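Local coordinates for uncharacterized protein (Wolinella succinogenes, PDB 3JYG) that is of unknown function but belongs to the 6-pyruvoyl tetrahydropterin synthase family and carries a zinc ion held by histidines, at residues Gln6-Phe11 and Lys45-Leu50; Arg18-Glu23 and Ile82-Asp87; Leu94-Asp99 and Glu127-Phe132. One frame throughout, in Å; residues are numbered along the deposited sequence.

Contact 1 of 3, residues Gln6-Phe11 and Lys45-Leu50; sequences QIAKEF and KVIVHL
E10 and K45 meet over the sheet where Q6-F11 and K45-L50 run antiparallel, their axes 161° apart in direction. The E10 side chain runs outward from CB, which lies 4.1 Å from V46 O; CG stands anti to the carbonyl carbon (chi1 -48°), beside the backbone N, and the chain is extended beyond it. CD comes up against the CD and NZ of K45. E10 OE1 takes the salt bridge from K45 NZ at 3.0 Å, the ammonium arriving from above the carboxylate plane, 46° out of it. E10 OE2 rests 4.0 Å from I47 CD1, the two side chains lying side by side and pointing the same way. The lysine bends at chi3 and chi4 to reach the carboxylate, and NZ is shared with D12.

On the same face, A8 CB sits 3.5 Å from H49 ND1. A water joins that ND1 to Q6 OE1, while E167 holds H49 NE2 and E51 takes the amide NE2 of Q6. The opposite face is mainly apolar: I7 CG1 packs on L50 CB at 3.9 Å, and F11 CE1 touches V48 CG2. Helix 67-77 covers F11, V46 and V48; helix 141-155 covers V46 and V48.

Between the faces, I7, K9 and F11 pair with L50, V48 and V46 through two backbone bonds each. Q6-K9 also pair with a strand of the second subunit, antiparallel pairing that carries the sheet on across the interface, as in the oligomeric barrels of this family.

Contact 2 of 3, residues Arg18-Glu23 and Ile82-Asp87; sequences RVWSQE and IIDIDD
R18 and W20 close on D84 and D87 beside the zinc site, where the loop after strand 3-17, just past the zinc ligand H17, meets the turn that ends strand 80-84. R18 grips D87 side-on with two nitrogens. R18 NE donates to the syn lone pair of D87 OD2 at 3.1 Å, and R18 NH2 reaches D87 OD1 at 2.9 Å within the guanidinium plane. With the two planes 31° apart, the salt bridge is twisted rather than flat. NH1 is held by R37 O, and D87 OD1 also caps the backbone N of L89 ahead of helix 90-93, so one carboxylate serves both the arginine and the helix entry.

W20 NE1 gives a nearly straight bond, 177° at the hydrogen, to D84 OD2 at 2.8 Å; the oxygen lies in the ring plane, although NE1 stands above the carboxylate plane. D84 OD1 accepts from D86 N at 2.8 Å, an Asx turn. Over one indole face, D87 CA makes a CH-pi contact 3.8 Å from the centroid of the five-membered ring. W20 CB, in turn, covers a face of the R18 guanidinium.

Between the backbones, one water accepts from R18 N and lies 2.7 Å from I82 O, to which it may donate. A second accepts from D84 N and also lies beside D87 OD2. A bidentate arginine-aspartate bridge and an indole-aspartate bond thus tie the loop after H17 to the turn after strand 80-84, beside the zinc site.

Contact 3 of 3, residues Leu94-Asp99 and Glu127-Phe132; sequences LPHFAD and ELYESF
The Y129 ring is the hub here, with F97 over one face and L94 and H96 at its edges. F97 turns its own edge to that face in an edge-to-face pair, centroids 5.1 Å apart and planes at 69°. Its CD1 and CE1 do the touching, offset toward the rim of the tyrosine, and the closest approach is F97 CD1 to Y129 CE1 at 3.5 Å. L94 CB comes in at the ring edge, near the plane, 3.7 Å from Y129 CE1.

The hydroxyl end meets the turn L94-H96. H96 ND1 and Y129 OH share a hydrogen bond of 2.7 Å in which either may be the donor; OH lies in the imidazole plane, while the imidazole and phenol planes stand 85° apart. The two side chains cross at about a right angle. P95 CD lies 3.2 Å from Y129 OH.

A second flat group, F132, takes L94 on one face. L94 CD1 sits over the ring centre, 3.8 Å from the F132 centroid and 7° off the normal, a CH-pi contact. L94 CD2 reaches F132 CD2 at 3.7 Å, and the two side chains slide past each other in opposite directions. L94 therefore spans both aromatics, with CB against the tyrosine and its methyls on the phenylalanine.

Around them, V113 of strand 110-113 touches L94, F97 and Y129, and I83 of strand 80-84 touches L94 and F132. R117 binds the carbonyl of H96. This is an aromatic cluster of H96, F97 and Y129, largely buried, packing the short 3-10 turn after helix 90-93 against the last turns of helix 123-131 and the start of strand 132-135.

Overall arrangement
Contacts 1 and 2 reach the same sheet, since strands 3-17 and 80-84 are neighbours in it, yet their centres are 26 Å apart on opposite sides of the chain's centre. Contact 2 lies closer to the zinc ion bound by H17, H40 and H42: the side chain of R18 is about 7 Å from the metal, that of K45 in contact 1 about 14 Å. Contacts 2 and 3 have centres 15 Å apart and touch through I83, whose CD1 packs on L94 CD1 at 4.0 Å and whose CG2 packs on F132 CD1. Contact 3 stays well away from contact 1, with nearest atoms about 16 Å apart.

Contact 1 of 3, residues Gln6-Phe11 and Lys45-Leu50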
loop_
_atom_site.group_PDB
_atom_site.type_symbol
_atom_site.label_atom_id
_atom_site.label_comp_id
_atom_site.label_asym_id
_atom_site.label_seq_id
_atom_site.Cartn_x
_atom_site.Cartn_y
_atom_site.Cartn_z
ATOM N N GLN A 6 9.475 -10.749 2.841
ATOM C CA GLN A 6 8.094 -10.782 3.331
ATOM C C GLN A 6 7.147 -11.208 2.205
ATOM O O GLN A 6 7.468 -11.014 1.037
ATOM C CB GLN A 6 7.655 -9.416 3.879
ATOM C CG GLN A 6 8.282 -9.002 5.210
ATOM C CD GLN A 6 7.710 -7.677 5.771
ATOM O OE1 GLN A 6 6.926 -7.009 5.110
ATOM N NE2 GLN A 6 8.108 -7.314 7.012
ATOM N N ILE A 7 6.003 -11.802 2.552
ATOM C CA ILE A 7 4.926 -11.964 1.574
ATOM C C ILE A 7 3.686 -11.356 2.195
ATOM O O ILE A 7 3.612 -11.279 3.419
ATOM C CB ILE A 7 4.691 -13.432 1.116
ATOM C CG1 ILE A 7 4.468 -14.378 2.309
ATOM C CG2 ILE A 7 5.863 -13.885 0.234
ATOM C CD1 ILE A 7 3.447 -15.527 2.039
ATOM N N ALA A 8 2.738 -10.894 1.378
ATOM C CA ALA A 8 1.505 -10.361 1.902
ATOM C C ALA A 8 0.357 -10.883 1.065
ATOM O O ALA A 8 0.455 -10.921 -0.183
ATOM C CB ALA A 8 1.509 -8.881 1.820
ATOM N N LYS A 9 -0.747 -11.209 1.727
ATOM C CA LYS A 9 -1.903 -11.673 0.983
ATOM C C LYS A 9 -3.164 -11.073 1.558
ATOM O O LYS A 9 -3.288 -10.970 2.777
ATOM C CB LYS A 9 -1.965 -13.202 0.982
ATOM C CG LYS A 9 -3.235 -13.737 0.319
ATOM C CD LYS A 9 -3.058 -15.031 -0.483
ATOM C CE LYS A 9 -4.307 -15.225 -1.356
ATOM N NZ LYS A 9 -4.441 -16.636 -1.814
ATOM N N GLU A 10 -4.075 -10.708 0.648
ATOM C CA GLU A 10 -5.372 -10.045 0.916
ATOM C C GLU A 10 -6.529 -11.050 0.989
ATOM O O GLU A 10 -6.557 -12.062 0.246
ATOM C CB GLU A 10 -5.687 -8.981 -0.162
ATOM C CG GLU A 10 -4.497 -8.020 -0.443
ATOM C CD GLU A 10 -4.844 -6.810 -1.331
ATOM O OE1 GLU A 10 -5.905 -6.793 -2.005
ATOM O OE2 GLU A 10 -4.044 -5.855 -1.346
ATOM N N PHE A 11 -7.468 -10.765 1.893
ATOM C CA PHE A 11 -8.680 -11.581 2.080
ATOM C C PHE A 11 -9.872 -10.646 2.306
ATOM O O PHE A 11 -9.825 -9.786 3.188
ATOM C CB PHE A 11 -8.532 -12.520 3.264
ATOM C CG PHE A 11 -7.288 -13.350 3.229
ATOM C CD1 PHE A 11 -6.085 -12.855 3.750
ATOM C CD2 PHE A 11 -7.309 -14.627 2.669
ATOM C CE1 PHE A 11 -4.928 -13.653 3.742
ATOM C CE2 PHE A 11 -6.151 -15.423 2.660
ATOM C CZ PHE A 11 -4.969 -14.918 3.174
ATOM N N LYS A 45 -11.223 -5.667 4.283
ATOM C CA LYS A 45 -10.114 -6.411 3.685
ATOM C C LYS A 45 -9.033 -6.695 4.721
ATOM O O LYS A 45 -8.556 -5.773 5.365
ATOM C CB LYS A 45 -9.556 -5.644 2.490
ATOM C CG LYS A 45 -8.369 -6.327 1.787
ATOM C CD LYS A 45 -7.753 -5.344 0.732
ATOM C CE LYS A 45 -8.706 -5.043 -0.395
ATOM N NZ LYS A 45 -8.742 -6.275 -1.283
ATOM N N VAL A 46 -8.684 -7.963 4.893
ATOM C CA VAL A 46 -7.582 -8.371 5.785
ATOM C C VAL A 46 -6.296 -8.504 4.943
ATOM O O VAL A 46 -6.312 -9.193 3.903
ATOM C CB VAL A 46 -7.848 -9.706 6.480
ATOM C CG1 VAL A 46 -6.807 -9.925 7.622
ATOM C CG2 VAL A 46 -9.248 -9.731 7.111
ATOM N N ILE A 47 -5.193 -7.888 5.379
ATOM C CA ILE A 47 -3.905 -8.142 4.741
ATOM C C ILE A 47 -2.914 -8.733 5.752
ATOM O O ILE A 47 -2.567 -8.067 6.737
ATOM C CB ILE A 47 -3.286 -6.863 4.134
ATOM C CG1 ILE A 47 -4.341 -6.106 3.332
ATOM C CG2 ILE A 47 -2.042 -7.265 3.246
ATOM C CD1 ILE A 47 -3.838 -4.886 2.558
ATOM N N VAL A 48 -2.455 -9.957 5.482
ATOM C CA VAL A 48 -1.536 -10.689 6.389
ATOM C C VAL A 48 -0.102 -10.583 5.854
ATOM O O VAL A 48 0.127 -10.896 4.690
ATOM C CB VAL A 48 -1.933 -12.192 6.458
ATOM C CG1 VAL A 48 -0.902 -13.019 7.250
ATOM C CG2 VAL A 48 -3.301 -12.332 7.029
ATOM N N HIS A 49 0.836 -10.123 6.676
ATOM C CA HIS A 49 2.234 -10.020 6.259
ATOM C C HIS A 49 3.059 -11.049 7.010
ATOM O O HIS A 49 3.002 -11.113 8.255
ATOM C CB HIS A 49 2.777 -8.607 6.515
ATOM C CG HIS A 49 2.016 -7.534 5.809
ATOM N ND1 HIS A 49 2.458 -6.970 4.638
ATOM C CD2 HIS A 49 0.848 -6.917 6.115
ATOM C CE1 HIS A 49 1.607 -6.020 4.268
ATOM N NE2 HIS A 49 0.609 -5.987 5.141
ATOM N N LEU A 50 3.757 -11.901 6.253
ATOM C CA LEU A 50 4.499 -13.005 6.837
ATOM C C LEU A 50 5.940 -12.712 6.476
ATOM O O LEU A 50 6.174 -12.108 5.425
ATOM C CB LEU A 50 4.071 -14.352 6.237
ATOM C CG LEU A 50 2.628 -14.837 6.486
ATOM C CD1 LEU A 50 2.456 -16.289 6.010
ATOM C CD2 LEU A 50 2.251 -14.692 7.999
HETATM O O HOH W 1 4.793 -7.418 3.252
#

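Contact 2 of 3, residues Arg18-Glu23 and Ile82-Asp87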
loop_
_atom_site.group_PDB
_atom_site.type_symbol
_atom_site.label_atom_id
_atom_site.label_comp_id
_atom_site.label_asym_id
_atom_site.label_seq_id
_atom_site.Cartn_x
_atom_site.Cartn_y
_atom_site.Cartn_z
ATOM N N ARG A 18 -21.625 -2.594 14.689
ATOM C CA ARG A 18 -21.644 -1.246 15.209
ATOM C C ARG A 18 -20.549 -1.134 16.285
ATOM O O ARG A 18 -20.193 -2.124 16.923
ATOM C CB ARG A 18 -23.040 -0.886 15.755
ATOM C CG ARG A 18 -23.310 -1.308 17.174
ATOM C CD ARG A 18 -24.686 -0.816 17.657
ATOM N NE ARG A 18 -24.804 -0.915 19.118
ATOM C CZ ARG A 18 -25.092 0.111 19.927
ATOM N NH1 ARG A 18 -25.278 1.358 19.451
ATOM N NH2 ARG A 18 -25.206 -0.116 21.231
ATOM N N VAL A 19 -20.045 0.076 16.461
ATOM C CA VAL A 19 -19.018 0.381 17.447
ATOM C C VAL A 19 -19.742 1.131 18.539
ATOM O O VAL A 19 -19.961 2.322 18.421
ATOM C CB VAL A 19 -17.951 1.305 16.840
ATOM C CG1 VAL A 19 -16.825 1.584 17.860
ATOM C CG2 VAL A 19 -17.384 0.663 15.564
ATOM N N TRP A 20 -20.111 0.411 19.584
ATOM C CA TRP A 20 -21.156 0.864 20.514
ATOM C C TRP A 20 -20.595 1.964 21.431
ATOM O O TRP A 20 -21.311 2.846 21.858
ATOM C CB TRP A 20 -21.736 -0.340 21.291
ATOM C CG TRP A 20 -20.758 -1.095 22.210
ATOM C CD1 TRP A 20 -20.100 -2.298 21.946
ATOM C CD2 TRP A 20 -20.356 -0.700 23.541
ATOM N NE1 TRP A 20 -19.324 -2.649 23.039
ATOM C CE2 TRP A 20 -19.463 -1.691 24.022
ATOM C CE3 TRP A 20 -20.682 0.403 24.377
ATOM C CZ2 TRP A 20 -18.865 -1.615 25.312
ATOM C CZ3 TRP A 20 -20.110 0.472 25.644
ATOM C CH2 TRP A 20 -19.215 -0.538 26.097
ATOM N N SER A 21 -19.290 1.897 21.674
ATOM C CA SER A 21 -18.613 2.767 22.600
ATOM C C SER A 21 -18.042 4.055 21.974
ATOM O O SER A 21 -17.333 4.812 22.646
ATOM C CB SER A 21 -17.446 1.977 23.186
ATOM O OG SER A 21 -16.535 1.611 22.151
ATOM N N GLN A 22 -18.303 4.296 20.695
ATOM C CA GLN A 22 -17.672 5.421 20.025
ATOM C C GLN A 22 -17.872 6.773 20.786
ATOM O O GLN A 22 -19.007 7.129 21.149
ATOM C CB GLN A 22 -18.182 5.536 18.574
ATOM C CG GLN A 22 -17.503 6.706 17.793
ATOM C CD GLN A 22 -18.254 7.110 16.530
ATOM O OE1 GLN A 22 -19.505 7.038 16.466
ATOM N NE2 GLN A 22 -17.500 7.551 15.525
ATOM N N GLU A 23 -16.787 7.520 21.019
ATOM C CA GLU A 23 -16.933 8.935 21.464
ATOM C C GLU A 23 -16.095 9.877 20.590
ATOM O O GLU A 23 -15.035 9.482 20.108
ATOM C CB GLU A 23 -16.522 9.125 22.929
ATOM C CG GLU A 23 -17.308 8.327 23.927
ATOM C CD GLU A 23 -16.646 8.312 25.320
ATOM O OE1 GLU A 23 -15.950 9.306 25.694
ATOM O OE2 GLU A 23 -16.826 7.306 26.041
ATOM N N ILE A 82 -21.123 -8.782 13.233
ATOM C CA ILE A 82 -20.152 -8.996 14.341
ATOM C C ILE A 82 -20.558 -8.119 15.526
ATOM O O ILE A 82 -20.717 -6.909 15.412
ATOM C CB ILE A 82 -18.679 -8.651 13.956
ATOM C CG1 ILE A 82 -18.254 -9.375 12.655
ATOM C CG2 ILE A 82 -17.721 -8.964 15.147
ATOM C CD1 ILE A 82 -16.830 -8.984 12.155
ATOM N N ILE A 83 -20.769 -8.752 16.671
ATOM C CA ILE A 83 -21.289 -8.017 17.823
ATOM C C ILE A 83 -20.453 -8.303 19.079
ATOM O O ILE A 83 -20.100 -9.448 19.365
ATOM C CB ILE A 83 -22.757 -8.312 18.052
ATOM C CG1 ILE A 83 -23.370 -7.319 19.061
ATOM C CG2 ILE A 83 -22.923 -9.801 18.486
ATOM C CD1 ILE A 83 -24.949 -7.439 19.247
ATOM N N ASP A 84 -20.118 -7.229 19.805
ATOM C CA ASP A 84 -19.462 -7.358 21.092
ATOM C C ASP A 84 -20.442 -8.053 22.064
ATOM O O ASP A 84 -21.604 -7.664 22.179
ATOM C CB ASP A 84 -19.002 -5.944 21.553
ATOM C CG ASP A 84 -18.194 -5.939 22.870
ATOM O OD1 ASP A 84 -18.084 -6.946 23.578
ATOM O OD2 ASP A 84 -17.655 -4.867 23.210
ATOM N N ILE A 85 -19.984 -9.139 22.705
ATOM C CA ILE A 85 -20.703 -9.699 23.866
ATOM C C ILE A 85 -21.183 -8.601 24.844
ATOM O O ILE A 85 -22.235 -8.736 25.440
ATOM C CB ILE A 85 -19.867 -10.807 24.613
ATOM C CG1 ILE A 85 -20.682 -11.592 25.648
ATOM C CG2 ILE A 85 -18.526 -10.267 25.216
ATOM C CD1 ILE A 85 -21.805 -12.467 25.028
ATOM N N ASP A 86 -20.415 -7.543 25.022
ATOM C CA ASP A 86 -20.808 -6.528 25.985
ATOM C C ASP A 86 -21.446 -5.318 25.404
ATOM O O ASP A 86 -21.529 -4.316 26.060
ATOM C CB ASP A 86 -19.615 -6.093 26.819
ATOM C CG ASP A 86 -19.337 -7.057 27.974
ATOM O OD1 ASP A 86 -20.240 -7.860 28.328
ATOM O OD2 ASP A 86 -18.221 -7.020 28.509
ATOM N N ASP A 87 -21.829 -5.380 24.140
ATOM C CA ASP A 87 -22.652 -4.332 23.557
ATOM C C ASP A 87 -23.932 -4.240 24.385
ATOM O O ASP A 87 -24.572 -5.248 24.634
ATOM C CB ASP A 87 -22.949 -4.694 22.077
ATOM C CG ASP A 87 -23.660 -3.575 21.319
ATOM O OD1 ASP A 87 -24.511 -2.862 21.922
ATOM O OD2 ASP A 87 -23.363 -3.414 20.111
HETATM O O HOH W 2 -21.040 -4.618 19.065
HETATM O O HOH W 3 -21.694 -4.559 16.389
#

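Contact 3 of 3, residues Leu94-Asp99 and Glu127-Phe132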
loop_
_atom_site.group_PDB
_atom_site.type_symbol
_atom_site.label_atom_id
_atom_site.label_comp_id
_atom_site.label_asym_id
_atom_site.label_seq_id
_atom_site.Cartn_x
_atom_site.Cartn_y
_atom_site.Cartn_z
ATOM N N LEU A 94 -30.334 -9.917 20.508
ATOM C CA LEU A 94 -30.414 -11.379 20.737
ATOM C C LEU A 94 -31.243 -11.765 21.989
ATOM O O LEU A 94 -30.703 -12.363 22.927
ATOM C CB LEU A 94 -29.000 -12.005 20.825
ATOM C CG LEU A 94 -28.103 -11.957 19.577
ATOM C CD1 LEU A 94 -27.323 -10.613 19.611
ATOM C CD2 LEU A 94 -27.143 -13.177 19.510
ATOM N N PRO A 95 -32.561 -11.427 21.997
ATOM C CA PRO A 95 -33.401 -11.610 23.184
ATOM C C PRO A 95 -33.502 -13.052 23.695
ATOM O O PRO A 95 -33.612 -13.249 24.913
ATOM C CB PRO A 95 -34.774 -11.061 22.725
ATOM C CG PRO A 95 -34.798 -11.251 21.237
ATOM C CD PRO A 95 -33.350 -10.845 20.876
ATOM N N HIS A 96 -33.401 -14.048 22.803
ATOM C CA HIS A 96 -33.445 -15.451 23.196
ATOM C C HIS A 96 -32.206 -15.903 23.931
ATOM O O HIS A 96 -32.172 -17.024 24.419
ATOM C CB HIS A 96 -33.655 -16.361 21.967
ATOM C CG HIS A 96 -34.975 -16.161 21.293
ATOM N ND1 HIS A 96 -35.228 -15.090 20.459
ATOM C CD2 HIS A 96 -36.124 -16.876 21.350
ATOM C CE1 HIS A 96 -36.471 -15.165 20.013
ATOM N NE2 HIS A 96 -37.033 -16.245 20.533
ATOM N N PHE A 97 -31.173 -15.053 23.953
ATOM C CA PHE A 97 -29.879 -15.370 24.550
ATOM C C PHE A 97 -29.456 -14.202 25.453
ATOM O O PHE A 97 -28.268 -13.890 25.576
ATOM C CB PHE A 97 -28.819 -15.611 23.443
ATOM C CG PHE A 97 -29.112 -16.814 22.570
ATOM C CD1 PHE A 97 -29.847 -16.675 21.389
ATOM C CD2 PHE A 97 -28.690 -18.082 22.961
ATOM C CE1 PHE A 97 -30.158 -17.782 20.604
ATOM C CE2 PHE A 97 -28.970 -19.187 22.188
ATOM C CZ PHE A 97 -29.707 -19.046 20.997
ATOM N N ALA A 98 -30.429 -13.550 26.083
ATOM C CA ALA A 98 -30.146 -12.337 26.870
ATOM C C ALA A 98 -29.204 -12.618 28.061
ATOM O O ALA A 98 -28.455 -11.744 28.480
ATOM C CB ALA A 98 -31.457 -11.663 27.341
ATOM N N ASP A 99 -29.179 -13.867 28.541
ATOM C CA ASP A 99 -28.303 -14.214 29.662
ATOM C C ASP A 99 -26.885 -14.534 29.198
ATOM O O ASP A 99 -25.996 -14.757 30.019
ATOM C CB ASP A 99 -28.896 -15.364 30.506
ATOM C CG ASP A 99 -28.825 -16.740 29.825
ATOM O OD1 ASP A 99 -28.276 -16.905 28.705
ATOM O OD2 ASP A 99 -29.350 -17.687 30.446
ATOM N N GLU A 127 -32.658 -17.348 10.831
ATOM C CA GLU A 127 -31.778 -16.610 9.933
ATOM C C GLU A 127 -31.162 -15.456 10.696
ATOM O O GLU A 127 -30.029 -15.084 10.453
ATOM C CB GLU A 127 -32.588 -16.035 8.761
ATOM C CG GLU A 127 -33.247 -17.117 7.916
ATOM C CD GLU A 127 -34.418 -16.634 7.098
ATOM O OE1 GLU A 127 -34.720 -15.387 7.064
ATOM O OE2 GLU A 127 -35.019 -17.527 6.464
ATOM N N LEU A 128 -31.919 -14.870 11.606
ATOM C CA LEU A 128 -31.402 -13.798 12.431
ATOM C C LEU A 128 -30.253 -14.335 13.277
ATOM O O LEU A 128 -29.140 -13.751 13.274
ATOM C CB LEU A 128 -32.528 -13.228 13.313
ATOM C CG LEU A 128 -32.121 -12.393 14.511
ATOM C CD1 LEU A 128 -31.299 -11.190 14.073
ATOM C CD2 LEU A 128 -33.379 -11.905 15.262
ATOM N N TYR A 129 -30.495 -15.432 14.010
ATOM C CA TYR A 129 -29.418 -15.996 14.880
ATOM C C TYR A 129 -28.221 -16.630 14.149
ATOM O O TYR A 129 -27.078 -16.607 14.690
ATOM C CB TYR A 129 -29.986 -16.912 15.978
ATOM C CG TYR A 129 -30.787 -16.122 16.999
ATOM C CD1 TYR A 129 -30.150 -15.239 17.887
ATOM C CD2 TYR A 129 -32.181 -16.221 17.067
ATOM C CE1 TYR A 129 -30.866 -14.505 18.818
ATOM C CE2 TYR A 129 -32.919 -15.465 18.009
ATOM C CZ TYR A 129 -32.243 -14.627 18.893
ATOM O OH TYR A 129 -32.921 -13.860 19.822
ATOM N N GLU A 130 -28.442 -17.162 12.938
ATOM C CA GLU A 130 -27.322 -17.579 12.085
ATOM C C GLU A 130 -26.396 -16.414 11.713
ATOM O O GLU A 130 -25.215 -16.646 11.447
ATOM C CB GLU A 130 -27.754 -18.343 10.821
ATOM C CG GLU A 130 -28.493 -19.654 11.150
ATOM C CD GLU A 130 -27.637 -20.929 11.041
ATOM O OE1 GLU A 130 -26.414 -20.914 11.330
ATOM O OE2 GLU A 130 -28.212 -21.976 10.648
ATOM N N SER A 131 -26.912 -15.179 11.716
ATOM C CA SER A 131 -26.071 -14.005 11.343
ATOM C C SER A 131 -24.941 -13.677 12.318
ATOM O O SER A 131 -23.911 -13.179 11.927
ATOM C CB SER A 131 -26.905 -12.748 11.221
ATOM O OG SER A 131 -28.091 -12.976 10.519
ATOM N N PHE A 132 -25.123 -13.934 13.607
ATOM C CA PHE A 132 -24.231 -13.300 14.592
ATOM C C PHE A 132 -22.924 -14.016 14.857
ATOM O O PHE A 132 -22.906 -15.247 15.007
ATOM C CB PHE A 132 -24.957 -13.125 15.922
ATOM C CG PHE A 132 -26.017 -12.092 15.879
ATOM C CD1 PHE A 132 -25.687 -10.735 15.757
ATOM C CD2 PHE A 132 -27.385 -12.465 15.938
ATOM C CE1 PHE A 132 -26.681 -9.775 15.702
ATOM C CE2 PHE A 132 -28.371 -11.480 15.897
ATOM C CZ PHE A 132 -28.030 -10.164 15.799
#